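Local coordinates for surface presentation of antigens protein SpaS (Shigella flexneri, PDB 2VT1) that acts as the substrate-specificity switch of the type III secretion system and is required for Ipa protein secretion and host-cell invasion, at residues 1-6 and 50-54. Numbering follows the deposited sequence.
Sequences PTHIAI and ARKLY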
loop_
_atom_site.group_PDB
_atom_site.type_symbol
_atom_site.label_atom_id
_atom_site.label_comp_id
_atom_site.label_asym_id
_atom_site.label_seq_id
_atom_site.Cartn_x
_atom_site.Cartn_y
_atom_site.Cartn_z
ATOM N N PRO B 1 -7.428 11.773 4.205
ATOM C CA PRO B 1 -7.039 13.165 4.016
ATOM C C PRO B 1 -5.706 13.505 4.668
ATOM O O PRO B 1 -4.692 13.597 3.969
ATOM C CB PRO B 1 -8.177 13.925 4.683
ATOM C CG PRO B 1 -9.379 13.080 4.393
ATOM C CD PRO B 1 -8.885 11.642 4.385
ATOM N N THR B 2 -5.687 13.692 5.983
ATOM C CA THR B 2 -4.436 14.040 6.652
ATOM C C THR B 2 -3.403 12.904 6.523
ATOM O O THR B 2 -2.260 13.155 6.133
ATOM C CB THR B 2 -4.646 14.415 8.139
ATOM O OG1 THR B 2 -5.862 15.158 8.279
ATOM C CG2 THR B 2 -3.476 15.261 8.653
ATOM N N HIS B 3 -3.785 11.670 6.847
ATOM C CA HIS B 3 -2.861 10.546 6.703
ATOM C C HIS B 3 -3.481 9.430 5.890
ATOM O O HIS B 3 -4.649 9.089 6.080
ATOM C CB HIS B 3 -2.410 10.019 8.058
ATOM C CG HIS B 3 -1.666 11.027 8.865
ATOM N ND1 HIS B 3 -2.211 11.642 9.970
ATOM C CD2 HIS B 3 -0.430 11.555 8.707
ATOM C CE1 HIS B 3 -1.338 12.501 10.463
ATOM N NE2 HIS B 3 -0.246 12.459 9.721
ATOM N N ILE B 4 -2.682 8.895 4.972
ATOM C CA ILE B 4 -3.112 7.845 4.043
ATOM C C ILE B 4 -2.105 6.667 4.052
ATOM O O ILE B 4 -0.893 6.861 4.105
ATOM C CB ILE B 4 -3.235 8.388 2.595
ATOM C CG1 ILE B 4 -4.325 9.457 2.490
ATOM C CG2 ILE B 4 -3.528 7.258 1.626
ATOM C CD1 ILE B 4 -4.230 10.298 1.232
ATOM N N ALA B 5 -2.621 5.445 4.020
ATOM C CA ALA B 5 -1.787 4.261 3.866
ATOM C C ALA B 5 -2.419 3.376 2.798
ATOM O O ALA B 5 -3.591 3.032 2.896
ATOM C CB ALA B 5 -1.681 3.511 5.180
ATOM N N ILE B 6 -1.650 3.038 1.768
ATOM C CA ILE B 6 -2.127 2.132 0.716
ATOM C C ILE B 6 -1.156 0.958 0.643
ATOM O O ILE B 6 0.064 1.114 0.421
ATOM C CB ILE B 6 -2.238 2.813 -0.693
ATOM C CG1 ILE B 6 -2.814 4.242 -0.609
ATOM C CG2 ILE B 6 -3.024 1.913 -1.677
ATOM C CD1 ILE B 6 -4.348 4.387 -0.484
ATOM N N ALA B 50 -0.115 8.541 -3.127
ATOM C CA ALA B 50 -0.993 8.162 -2.036
ATOM C C ALA B 50 -2.385 8.797 -2.200
ATOM O O ALA B 50 -3.409 8.109 -2.147
ATOM C CB ALA B 50 -0.361 8.561 -0.723
ATOM N N ARG B 51 -2.412 10.106 -2.428
ATOM C CA ARG B 51 -3.642 10.859 -2.672
ATOM C C ARG B 51 -4.441 10.376 -3.871
ATOM O O ARG B 51 -5.659 10.216 -3.815
ATOM C CB ARG B 51 -3.296 12.322 -2.933
ATOM C CG ARG B 51 -3.284 13.251 -1.724
ATOM C CD ARG B 51 -3.454 14.712 -2.207
ATOM N NE ARG B 51 -2.776 15.701 -1.364
ATOM C CZ ARG B 51 -1.593 16.261 -1.643
ATOM N NH1 ARG B 51 -1.054 17.153 -0.810
ATOM N NH2 ARG B 51 -0.937 15.934 -2.755
ATOM N N LYS B 52 -3.736 10.216 -4.981
ATOM C CA LYS B 52 -4.298 9.729 -6.222
ATOM C C LYS B 52 -5.070 8.437 -6.012
ATOM O O LYS B 52 -6.232 8.313 -6.400
ATOM C CB LYS B 52 -3.128 9.457 -7.154
ATOM C CG LYS B 52 -3.309 9.770 -8.589
ATOM C CD LYS B 52 -1.953 10.287 -9.119
ATOM C CE LYS B 52 -1.735 9.984 -10.583
ATOM N NZ LYS B 52 -0.589 10.786 -11.116
ATOM N N LEU B 53 -4.400 7.458 -5.423
ATOM C CA LEU B 53 -4.969 6.125 -5.277
ATOM C C LEU B 53 -6.135 6.180 -4.320
ATOM O O LEU B 53 -7.160 5.544 -4.534
ATOM C CB LEU B 53 -3.906 5.127 -4.788
ATOM C CG LEU B 53 -2.706 4.910 -5.714
ATOM C CD1 LEU B 53 -1.658 3.992 -5.065
ATOM C CD2 LEU B 53 -3.159 4.350 -7.069
ATOM N N TYR B 54 -5.992 6.965 -3.262
ATOM C CA TYR B 54 -7.072 7.116 -2.307
ATOM C C TYR B 54 -8.317 7.727 -2.957
ATOM O O TYR B 54 -9.453 7.338 -2.626
ATOM C CB TYR B 54 -6.627 7.982 -1.132
ATOM C CG TYR B 54 -7.763 8.292 -0.191
ATOM C CD1 TYR B 54 -8.300 9.560 -0.124
ATOM C CD2 TYR B 54 -8.322 7.300 0.591
ATOM C CE1 TYR B 54 -9.348 9.839 0.716
ATOM C CE2 TYR B 54 -9.354 7.570 1.432
ATOM C CZ TYR B 54 -9.869 8.837 1.487
ATOM O OH TYR B 54 -10.918 9.107 2.328
#
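Pro-1 is the first residue of this chain. Its CA-to-CB bond points away from helix 47-56, yet its ring touches the side chain of Tyr-54, with CD 3.8 Å from the hydroxyl OH of Tyr-54 and 4.1 Å from CE1 of the same residue. Thr-2 and His-3 turn to helix 26-38 instead. The PTH start is consistent with the FlhB/YscU/SpaS family motif NPTH, in which the backbone is self-cleaved between Asn and Pro. The segment would then be the new N terminus in the cytoplasmic domain. Ile-4 begins the strand and is buried against the helix. Its CG2 lies 4.2 Å from CB of Ala-50, and its CD1 lies 4.1 Å from CB of Tyr-54 and 4.0 Å from CA of Arg-51. Strand 4-6 and helix 50-54 run at 74°, with their axes 8.5 Å apart. Ala-5 points away from this helix and packs on Ala-29. Ile-6 points back toward it. Its CG2 meets CD1 of Leu-53 at 4.2 Å, and its CD1 reaches CB of Tyr-54 at 4.3 Å. Ile-6 also pairs antiparallel with a strand of another SpaS chain, which extends the sheet.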